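Local atomic coordinates of JamJ (Lyngbya majuscula, PDB entry 5DOZ), a protein that probably reduces an enoyl-acyl carrier protein intermediate with NADPH in polyketide biosynthesis, in a reaction linked to cyclopropane formation. Residues 142-147 and 289-294; 135-140 and 276-281; 181-186 and 216-221. All blocks are in the same frame, centred on the assembly; numbering follows the deposited sequence.

Contact 1 of 3, residues 142-147 and 289-294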
# COMPACT_ATOMS: atom_id res chain seq x y z
N ALA A 142 0.66 3.87 -5.36
CA ALA A 142 0.22 3.92 -6.75
C ALA A 142 0.64 5.23 -7.40
O ALA A 142 1.17 5.22 -8.52
CB ALA A 142 -1.29 3.73 -6.85
N TYR A 143 0.43 6.34 -6.71
CA TYR A 143 0.81 7.64 -7.24
C TYR A 143 2.31 7.73 -7.48
O TYR A 143 2.74 8.09 -8.58
CB TYR A 143 0.34 8.81 -6.35
CG TYR A 143 0.68 10.16 -6.95
CD1 TYR A 143 1.97 10.71 -6.83
CD2 TYR A 143 -0.27 10.89 -7.68
CE1 TYR A 143 2.29 11.94 -7.39
CE2 TYR A 143 0.05 12.12 -8.25
CZ TYR A 143 1.33 12.64 -8.10
OH TYR A 143 1.65 13.86 -8.66
N HIS A 144 3.10 7.41 -6.46
CA HIS A 144 4.56 7.51 -6.58
C HIS A 144 5.08 6.65 -7.73
O HIS A 144 5.84 7.14 -8.58
CB HIS A 144 5.26 7.15 -5.27
CG HIS A 144 6.73 7.44 -5.27
ND1 HIS A 144 7.23 8.72 -5.31
CD2 HIS A 144 7.80 6.62 -5.23
CE1 HIS A 144 8.55 8.67 -5.31
NE2 HIS A 144 8.92 7.41 -5.26
N GLY A 145 4.67 5.39 -7.76
CA GLY A 145 5.09 4.46 -8.81
C GLY A 145 4.72 4.93 -10.21
O GLY A 145 5.59 5.08 -11.06
N LEU A 146 3.43 5.17 -10.42
CA LEU A 146 2.90 5.55 -11.74
C LEU A 146 3.29 6.95 -12.22
O LEU A 146 3.68 7.12 -13.37
CB LEU A 146 1.38 5.41 -11.77
CG LEU A 146 0.76 4.02 -11.65
CD1 LEU A 146 -0.74 4.15 -11.43
CD2 LEU A 146 1.07 3.17 -12.88
N TYR A 147 3.15 7.95 -11.34
CA TYR A 147 3.37 9.35 -11.72
C TYR A 147 4.77 9.87 -11.41
O TYR A 147 5.46 10.36 -12.30
CB TYR A 147 2.32 10.27 -11.09
CG TYR A 147 2.27 11.66 -11.68
CD1 TYR A 147 3.17 12.65 -11.28
CD2 TYR A 147 1.32 12.00 -12.66
CE1 TYR A 147 3.12 13.93 -11.82
CE2 TYR A 147 1.27 13.27 -13.21
CZ TYR A 147 2.17 14.23 -12.78
OH TYR A 147 2.12 15.50 -13.32
N TYR A 289 3.76 14.81 2.14
CA TYR A 289 3.16 16.13 1.95
C TYR A 289 2.95 16.43 0.46
O TYR A 289 1.85 16.81 0.05
CB TYR A 289 4.03 17.22 2.62
CG TYR A 289 3.62 18.65 2.32
CD1 TYR A 289 2.61 19.27 3.06
CD2 TYR A 289 4.26 19.39 1.33
CE1 TYR A 289 2.24 20.59 2.81
CE2 TYR A 289 3.90 20.70 1.06
CZ TYR A 289 2.88 21.30 1.81
OH TYR A 289 2.51 22.60 1.55
N GLN A 290 3.99 16.26 -0.34
CA GLN A 290 3.90 16.57 -1.77
C GLN A 290 2.87 15.72 -2.50
O GLN A 290 2.01 16.25 -3.19
CB GLN A 290 5.28 16.48 -2.45
CG GLN A 290 6.09 17.76 -2.36
CD GLN A 290 5.45 18.96 -3.06
OE1 GLN A 290 4.67 18.80 -4.01
NE2 GLN A 290 5.78 20.16 -2.60
N ILE A 291 2.95 14.40 -2.33
CA ILE A 291 1.99 13.49 -2.98
C ILE A 291 0.56 13.88 -2.61
O ILE A 291 -0.30 13.99 -3.49
CB ILE A 291 2.26 12.00 -2.63
CG1 ILE A 291 3.56 11.53 -3.29
CG2 ILE A 291 1.09 11.11 -3.06
CD1 ILE A 291 3.98 10.13 -2.90
N TRP A 292 0.32 14.13 -1.33
CA TRP A 292 -1.03 14.44 -0.85
C TRP A 292 -1.57 15.74 -1.43
O TRP A 292 -2.75 15.82 -1.76
CB TRP A 292 -1.10 14.46 0.67
CG TRP A 292 -2.49 14.61 1.18
CD1 TRP A 292 -2.96 15.60 1.99
CD2 TRP A 292 -3.61 13.77 0.88
NE1 TRP A 292 -4.30 15.42 2.23
CE2 TRP A 292 -4.73 14.30 1.56
CE3 TRP A 292 -3.78 12.61 0.10
CZ2 TRP A 292 -6.00 13.71 1.49
CZ3 TRP A 292 -5.04 12.03 0.03
CH2 TRP A 292 -6.13 12.58 0.72
N LYS A 293 -0.70 16.74 -1.55
CA LYS A 293 -1.03 18.00 -2.22
C LYS A 293 -1.50 17.78 -3.66
O LYS A 293 -2.28 18.57 -4.19
CB LYS A 293 0.18 18.93 -2.23
CG LYS A 293 0.16 20.02 -1.17
CD LYS A 293 1.10 21.16 -1.55
CE LYS A 293 0.58 21.92 -2.77
NZ LYS A 293 1.65 22.71 -3.44
N LYS A 294 -1.01 16.71 -4.28
CA LYS A 294 -1.35 16.40 -5.66
C LYS A 294 -2.53 15.43 -5.74
O LYS A 294 -2.96 15.07 -6.83
CB LYS A 294 -0.13 15.84 -6.42
CG LYS A 294 1.16 16.62 -6.18
CD LYS A 294 1.97 16.79 -7.46
CE LYS A 294 3.42 17.16 -7.17
NZ LYS A 294 4.23 15.96 -6.79
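I291 meets both Y143 and H144: CG2 and CG1 both lie against Y143, and CD1 reaches H144. Its CG2 approaches the root of the phenol ring, 3.9 Å from CD1 of Y143 and scarcely farther from CG and CB. The longer branch, CG1 and CD1, runs on past the ring until CD1 stops 4.0 Å from CB of H144; this part of the contact is purely apolar. The polar end of H144 is engaged on its own helix, where ND1 is hydrogen-bonded to N148, and its ring meets F275 edge-to-face. Helix 136-149, which leads into the first strand of the Rossmann-type sheet, is thereby packed against helix 287-293, which comes after the last strand of that sheet. Three residues on, K294 crosses the outer end of Y143 at about a right angle. Its CD comes within 3.2 Å of Y143 OH and its CB within 3.9 Å of Y143 CZ, so the aliphatic stem does the touching. The phenol reaches both partners because CG of Y143 stands anti to the backbone N (chi1 -177°), and CB of Y147 sits over the centre of one ring face, 3.9 Å above it. Replacing Y143 by an alanine would probably open a gap between the helices and leave the stem of K294 without its aromatic support.

Contact 2 of 3, residues 135-140 and 276-281. With NDP (NADPH dihydro-nicotinamide-adenine-dinucleotide phosphate), chain E.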
# COMPACT_ATOMS: atom_id res chain seq x y z
N ILE A 135 -7.06 4.95 1.91
CA ILE A 135 -6.32 5.84 1.01
C ILE A 135 -4.77 5.76 1.06
O ILE A 135 -4.14 5.55 0.02
CB ILE A 135 -6.79 7.31 1.13
CG1 ILE A 135 -8.22 7.45 0.58
CG2 ILE A 135 -5.85 8.26 0.40
CD1 ILE A 135 -8.82 8.83 0.74
N PRO A 136 -4.16 5.93 2.26
CA PRO A 136 -2.73 6.26 2.32
C PRO A 136 -1.78 5.33 1.55
O PRO A 136 -1.31 5.71 0.48
CB PRO A 136 -2.43 6.24 3.82
CG PRO A 136 -3.74 6.54 4.46
CD PRO A 136 -4.75 5.84 3.60
N ILE A 137 -1.50 4.14 2.07
CA ILE A 137 -0.56 3.25 1.39
C ILE A 137 -0.94 2.93 -0.07
O ILE A 137 -0.10 3.05 -0.95
CB ILE A 137 -0.27 1.95 2.19
CG1 ILE A 137 0.40 2.27 3.53
CG2 ILE A 137 0.58 0.98 1.37
CD1 ILE A 137 1.54 3.27 3.48
N PRO A 138 -2.21 2.53 -0.33
CA PRO A 138 -2.56 2.21 -1.71
C PRO A 138 -2.34 3.37 -2.69
O PRO A 138 -1.63 3.20 -3.69
CB PRO A 138 -4.06 1.87 -1.62
CG PRO A 138 -4.23 1.38 -0.22
CD PRO A 138 -3.36 2.32 0.57
N PHE A 139 -2.94 4.52 -2.41
CA PHE A 139 -2.86 5.66 -3.31
C PHE A 139 -1.50 6.34 -3.37
O PHE A 139 -1.07 6.75 -4.45
CB PHE A 139 -3.98 6.67 -3.04
CG PHE A 139 -5.29 6.31 -3.69
CD1 PHE A 139 -5.53 6.67 -5.02
CD2 PHE A 139 -6.26 5.59 -3.00
CE1 PHE A 139 -6.74 6.33 -5.63
CE2 PHE A 139 -7.46 5.26 -3.61
CZ PHE A 139 -7.70 5.63 -4.93
N PHE A 140 -0.81 6.46 -2.23
CA PHE A 140 0.54 7.03 -2.22
C PHE A 140 1.55 6.13 -2.94
O PHE A 140 2.44 6.64 -3.62
CB PHE A 140 1.02 7.34 -0.80
CG PHE A 140 0.39 8.57 -0.19
CD1 PHE A 140 -1.00 8.70 -0.11
CD2 PHE A 140 1.18 9.57 0.35
CE1 PHE A 140 -1.58 9.82 0.47
CE2 PHE A 140 0.61 10.70 0.93
CZ PHE A 140 -0.77 10.82 1.00
N ASP A 276 10.64 1.25 -2.39
CA ASP A 276 9.98 1.01 -1.12
C ASP A 276 9.52 2.37 -0.61
O ASP A 276 10.35 3.22 -0.30
CB ASP A 276 10.97 0.34 -0.15
CG ASP A 276 10.44 0.22 1.28
OD1 ASP A 276 9.68 1.10 1.74
OD2 ASP A 276 10.83 -0.74 1.97
N LEU A 277 8.20 2.58 -0.55
CA LEU A 277 7.62 3.89 -0.22
C LEU A 277 8.20 4.51 1.05
O LEU A 277 8.59 5.68 1.04
CB LEU A 277 6.08 3.81 -0.12
CG LEU A 277 5.29 5.10 0.09
CD1 LEU A 277 5.33 5.99 -1.15
CD2 LEU A 277 3.84 4.79 0.46
N LEU A 278 8.26 3.74 2.13
CA LEU A 278 8.76 4.26 3.41
C LEU A 278 10.26 4.52 3.37
O LEU A 278 10.76 5.40 4.09
CB LEU A 278 8.39 3.34 4.60
CG LEU A 278 7.01 2.67 4.74
CD1 LEU A 278 6.71 2.42 6.22
CD2 LEU A 278 5.86 3.42 4.09
N GLU A 279 10.97 3.77 2.53
CA GLU A 279 12.38 4.01 2.24
C GLU A 279 12.54 5.35 1.51
O GLU A 279 13.50 6.09 1.76
CB GLU A 279 12.95 2.84 1.42
CG GLU A 279 14.34 3.03 0.82
CD GLU A 279 14.76 1.86 -0.07
OE1 GLU A 279 14.41 0.70 0.24
OE2 GLU A 279 15.46 2.09 -1.08
N GLU A 280 11.59 5.67 0.62
CA GLU A 280 11.58 6.95 -0.10
C GLU A 280 11.28 8.14 0.82
O GLU A 280 11.80 9.24 0.61
CB GLU A 280 10.61 6.92 -1.28
CG GLU A 280 10.96 5.92 -2.38
CD GLU A 280 12.40 6.05 -2.88
OE1 GLU A 280 12.97 7.16 -2.82
OE2 GLU A 280 12.96 5.04 -3.34
N PHE A 281 10.44 7.93 1.83
CA PHE A 281 10.19 8.95 2.84
C PHE A 281 11.43 9.16 3.73
O PHE A 281 11.72 10.29 4.12
CB PHE A 281 8.96 8.59 3.68
CG PHE A 281 8.81 9.41 4.93
CD1 PHE A 281 8.28 10.69 4.88
CD2 PHE A 281 9.21 8.89 6.16
CE1 PHE A 281 8.15 11.44 6.04
CE2 PHE A 281 9.09 9.64 7.32
CZ PHE A 281 8.56 10.92 7.26
PA NDP E . -3.04 -7.22 -0.91
O1A NDP E . -2.94 -8.38 0.05
O2A NDP E . -4.25 -6.32 -0.89
O5B NDP E . -2.93 -7.79 -2.41
C5B NDP E . -2.43 -9.09 -2.69
C4B NDP E . -3.10 -9.55 -3.98
O4B NDP E . -2.23 -10.47 -4.65
C3B NDP E . -4.41 -10.28 -3.75
O3B NDP E . -5.55 -9.42 -3.86
C2B NDP E . -4.45 -11.28 -4.87
O2B NDP E . -5.22 -10.73 -5.93
C1B NDP E . -3.02 -11.41 -5.37
N9A NDP E . -2.49 -12.77 -5.13
C8A NDP E . -2.62 -13.49 -4.01
N7A NDP E . -2.00 -14.69 -4.14
C5A NDP E . -1.45 -14.72 -5.37
C6A NDP E . -0.65 -15.68 -6.17
N6A NDP E . -0.30 -16.88 -5.65
N1A NDP E . -0.29 -15.32 -7.42
C2A NDP E . -0.62 -14.14 -7.96
N3A NDP E . -1.35 -13.22 -7.29
C4A NDP E . -1.78 -13.45 -6.02
O3 NDP E . -1.69 -6.35 -0.81
PN NDP E . -1.47 -4.84 -1.32
O1N NDP E . -2.30 -4.58 -2.54
O2N NDP E . -1.57 -3.91 -0.15
O5D NDP E . 0.07 -4.86 -1.79
C5D NDP E . 0.55 -5.76 -2.79
C4D NDP E . 2.06 -5.99 -2.64
O4D NDP E . 2.76 -4.74 -2.64
C3D NDP E . 2.42 -6.66 -1.33
O3D NDP E . 3.48 -7.57 -1.60
C2D NDP E . 2.90 -5.53 -0.44
O2D NDP E . 3.80 -5.94 0.60
C1D NDP E . 3.54 -4.59 -1.45
N1N NDP E . 3.53 -3.19 -1.01
C2N NDP E . 4.66 -2.49 -1.14
C3N NDP E . 4.67 -1.10 -1.02
C7N NDP E . 5.90 -0.33 -1.42
O7N NDP E . 6.14 0.75 -0.91
N7N NDP E . 6.70 -0.85 -2.34
C4N NDP E . 3.50 -0.40 -0.36
C5N NDP E . 2.31 -1.24 -0.38
C6N NDP E . 2.38 -2.62 -0.62
P2B NDP E . -5.90 -11.66 -7.03
O1X NDP E . -6.79 -12.60 -6.25
O2X NDP E . -6.62 -10.66 -7.88
O3X NDP E . -4.75 -12.34 -7.73
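I137 and L277 form part of the nicotinamide end of the NADPH pocket, touching each other and the cofactor, one near the start of helix 136-149 and the other in the first turn of helix 277-283. The two short helical segments stand almost at right angles, at 82°, with axes 12.1 Å apart, so side chains bridge the space between them. L277 supplies the bridge: its CD2 lies 4.0 Å from CB of F140 and 4.1 Å from CD1 of I137, while CD1 rests near the backbone carbonyl of F140. L278 adds a looser apolar touch to CD1 of I137. The branches of I137 divide the work, CD1 facing the two leucines and CG2, anti to the backbone N, pressing 3.3 Å from C5N of the dihydronicotinamide and 3.7 Å from C4N. The backbone N of L277 also donates to the carboxamide oxygen O7N of NADPH over 2.8 Å, in a nearly straight bond (164°). D276, just before it, is the N-cap of helix 277-283: its OD1 accepts from N of E279 at 3.1 Å, the donor standing well above the carboxylate plane. Because O7N is gripped by an N-H at the start of a helix, that helix end probably favours its partial negative charge, and the bond should restrain rotation of the carboxamide while I137 packs beside C4N, the carbon from which NADPH gives up hydride.

Contact 3 of 3, residues 181-186 and 216-221. With NDP (NADPH dihydro-nicotinamide-adenine-dinucleotide phosphate), chain E.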
# COMPACT_ATOMS: atom_id res chain seq x y z
N GLU A 181 -4.75 3.37 -20.69
CA GLU A 181 -5.51 2.17 -21.03
C GLU A 181 -5.07 1.02 -20.12
O GLU A 181 -3.94 0.54 -20.22
CB GLU A 181 -5.28 1.81 -22.50
CG GLU A 181 -6.25 0.77 -23.06
CD GLU A 181 -6.01 0.44 -24.52
OE1 GLU A 181 -5.86 1.37 -25.34
OE2 GLU A 181 -5.99 -0.77 -24.85
N VAL A 182 -5.97 0.59 -19.23
CA VAL A 182 -5.66 -0.41 -18.21
C VAL A 182 -5.79 -1.85 -18.71
O VAL A 182 -6.77 -2.22 -19.36
CB VAL A 182 -6.54 -0.22 -16.94
CG1 VAL A 182 -6.27 -1.32 -15.92
CG2 VAL A 182 -6.29 1.14 -16.32
N PHE A 183 -4.76 -2.65 -18.41
CA PHE A 183 -4.79 -4.10 -18.59
C PHE A 183 -4.66 -4.72 -17.20
O PHE A 183 -3.65 -4.54 -16.51
CB PHE A 183 -3.63 -4.54 -19.49
CG PHE A 183 -3.79 -4.15 -20.94
CD1 PHE A 183 -3.81 -2.81 -21.33
CD2 PHE A 183 -3.91 -5.13 -21.93
CE1 PHE A 183 -3.96 -2.46 -22.66
CE2 PHE A 183 -4.05 -4.78 -23.27
CZ PHE A 183 -4.08 -3.44 -23.64
N ALA A 184 -5.69 -5.44 -16.76
CA ALA A 184 -5.71 -5.97 -15.40
C ALA A 184 -5.62 -7.50 -15.37
O ALA A 184 -6.05 -8.17 -16.30
CB ALA A 184 -6.94 -5.49 -14.65
N THR A 185 -5.01 -8.02 -14.31
CA THR A 185 -5.05 -9.45 -14.02
C THR A 185 -5.57 -9.64 -12.60
O THR A 185 -5.25 -8.86 -11.71
CB THR A 185 -3.67 -10.13 -14.15
OG1 THR A 185 -2.79 -9.63 -13.14
CG2 THR A 185 -3.07 -9.92 -15.54
N THR A 186 -6.37 -10.68 -12.41
CA THR A 186 -6.94 -11.02 -11.10
C THR A 186 -7.30 -12.51 -11.06
O THR A 186 -7.19 -13.21 -12.07
CB THR A 186 -8.18 -10.13 -10.77
OG1 THR A 186 -8.57 -10.33 -9.41
CG2 THR A 186 -9.36 -10.46 -11.68
N GLU A 216 -1.04 -10.29 -28.19
CA GLU A 216 -2.07 -10.34 -29.23
C GLU A 216 -3.01 -9.13 -29.22
O GLU A 216 -3.34 -8.59 -30.27
CB GLU A 216 -2.86 -11.65 -29.15
CG GLU A 216 -2.00 -12.90 -29.31
CD GLU A 216 -0.98 -12.77 -30.43
OE1 GLU A 216 -1.38 -12.69 -31.61
OE2 GLU A 216 0.23 -12.76 -30.12
N LEU A 217 -3.43 -8.72 -28.03
CA LEU A 217 -4.27 -7.53 -27.86
C LEU A 217 -3.56 -6.22 -28.24
O LEU A 217 -4.21 -5.18 -28.35
CB LEU A 217 -4.80 -7.44 -26.43
CG LEU A 217 -5.84 -8.47 -25.95
CD1 LEU A 217 -5.87 -8.55 -24.43
CD2 LEU A 217 -7.22 -8.16 -26.51
N THR A 218 -2.24 -6.28 -28.42
CA THR A 218 -1.45 -5.07 -28.69
C THR A 218 -0.60 -5.15 -29.97
O THR A 218 0.13 -4.21 -30.28
CB THR A 218 -0.53 -4.70 -27.51
OG1 THR A 218 0.36 -5.80 -27.23
CG2 THR A 218 -1.34 -4.36 -26.25
N GLN A 219 -0.68 -6.26 -30.69
CA GLN A 219 0.07 -6.46 -31.95
C GLN A 219 1.60 -6.47 -31.73
O GLN A 219 2.36 -5.88 -32.50
CB GLN A 219 -0.32 -5.42 -33.02
CG GLN A 219 -1.81 -5.14 -33.15
CD GLN A 219 -2.62 -6.35 -33.59
OE1 GLN A 219 -2.40 -6.91 -34.66
NE2 GLN A 219 -3.58 -6.74 -32.76
N GLY A 220 2.03 -7.15 -30.67
CA GLY A 220 3.45 -7.25 -30.33
C GLY A 220 3.99 -6.10 -29.49
O GLY A 220 5.03 -6.22 -28.84
N LYS A 221 3.26 -4.98 -29.49
CA LYS A 221 3.71 -3.77 -28.80
C LYS A 221 3.85 -3.99 -27.29
O LYS A 221 4.85 -3.60 -26.69
CB LYS A 221 2.74 -2.61 -29.07
CG LYS A 221 2.57 -2.26 -30.53
CD LYS A 221 1.46 -1.24 -30.73
CE LYS A 221 1.21 -0.97 -32.20
NZ LYS A 221 0.21 0.11 -32.41
PA NDP E . -3.04 -7.22 -0.91
O1A NDP E . -2.94 -8.38 0.05
O2A NDP E . -4.25 -6.32 -0.89
O5B NDP E . -2.93 -7.79 -2.41
C5B NDP E . -2.43 -9.09 -2.69
C4B NDP E . -3.10 -9.55 -3.98
O4B NDP E . -2.23 -10.47 -4.65
C3B NDP E . -4.41 -10.28 -3.75
O3B NDP E . -5.55 -9.42 -3.86
C2B NDP E . -4.45 -11.28 -4.87
O2B NDP E . -5.22 -10.73 -5.93
C1B NDP E . -3.02 -11.41 -5.37
N9A NDP E . -2.49 -12.77 -5.13
C8A NDP E . -2.62 -13.49 -4.01
N7A NDP E . -2.00 -14.69 -4.14
C5A NDP E . -1.45 -14.72 -5.37
C6A NDP E . -0.65 -15.68 -6.17
N6A NDP E . -0.30 -16.88 -5.65
N1A NDP E . -0.29 -15.32 -7.42
C2A NDP E . -0.62 -14.14 -7.96
N3A NDP E . -1.35 -13.22 -7.29
C4A NDP E . -1.78 -13.45 -6.02
O3 NDP E . -1.69 -6.35 -0.81
PN NDP E . -1.47 -4.84 -1.32
O1N NDP E . -2.30 -4.58 -2.54
O2N NDP E . -1.57 -3.91 -0.15
O5D NDP E . 0.07 -4.86 -1.79
C5D NDP E . 0.55 -5.76 -2.79
C4D NDP E . 2.06 -5.99 -2.64
O4D NDP E . 2.76 -4.74 -2.64
C3D NDP E . 2.42 -6.66 -1.33
O3D NDP E . 3.48 -7.57 -1.60
C2D NDP E . 2.90 -5.53 -0.44
O2D NDP E . 3.80 -5.94 0.60
C1D NDP E . 3.54 -4.59 -1.45
N1N NDP E . 3.53 -3.19 -1.01
C2N NDP E . 4.66 -2.49 -1.14
C3N NDP E . 4.67 -1.10 -1.02
C7N NDP E . 5.90 -0.33 -1.42
O7N NDP E . 6.14 0.75 -0.91
N7N NDP E . 6.70 -0.85 -2.34
C4N NDP E . 3.50 -0.40 -0.36
C5N NDP E . 2.31 -1.24 -0.38
C6N NDP E . 2.38 -2.62 -0.62
P2B NDP E . -5.90 -11.66 -7.03
O1X NDP E . -6.79 -12.60 -6.25
O2X NDP E . -6.62 -10.66 -7.88
O3X NDP E . -4.75 -12.34 -7.73
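Apolar packing joins the two segments through a single ring, that of F183, whose outer end meets L217 and T218. CB of L217 lies at the ring edge, near its plane, 4.2 Å from CE2. The methyl CG2 of T218 comes in obliquely, 3.9 Å from CZ of F183, so the far corner of the phenyl group rests against two successive residues. No hydrogen bond crosses between the segments. The hydroxyl of T218 is engaged elsewhere: OG1 lies between the backbone N and the carbonyl carbon (chi1 59°), bonded back to O of I214 and forward to N of G222, and this leaves the methyl for the ring. Q219 takes a positive phi in a Schellman motif, and T218 to K221 form a type I' turn; G220 has backbone angles at which a CB would collide with the carbonyl O of Q219, so glycine suits the place. Among its polar contacts, strand 181-186 bonds OG1 of T185 to H161 and also reaches the cofactor, through its last residue. OG1 of T186 donates a short hydrogen bond, 2.5 Å, to O2X of the 2'-phosphate of NADPH, the group that sets NADPH apart from NADH. Contact with this phosphate at the end of the second strand is consistent with the usual site of coenzyme discrimination in Rossmann folds. Strand 181-186 runs between strands 157-160 and 201-204 of the parallel sheet, bonded through its backbone to both; the F183 ring stacks on H201 and touches R157, while helix 210-218 meets it from beyond the strand's beginning and leads on into strand 223-228.

Contacts 1 and 2 form one continuous patch, their centres 9 Å apart, because both use helix 136-149 and because helices 277-283 and 287-293 follow each other in the chain. F140 is one of the links between them: its CD2 lies 3.7 Å from CG2 of I291, and its CE1 3.6 Å from CE3 of W292. Contact 3 stands apart, its centre about 25 Å from that of contact 1 and about 27 Å from that of contact 2, with no touch to either. NADPH nevertheless spans the distance, held at its nicotinamide end in contact 2 and at its 2'-phosphate in contact 3, whereas in contact 1 the H144 side chain stays about 7 Å from the cofactor.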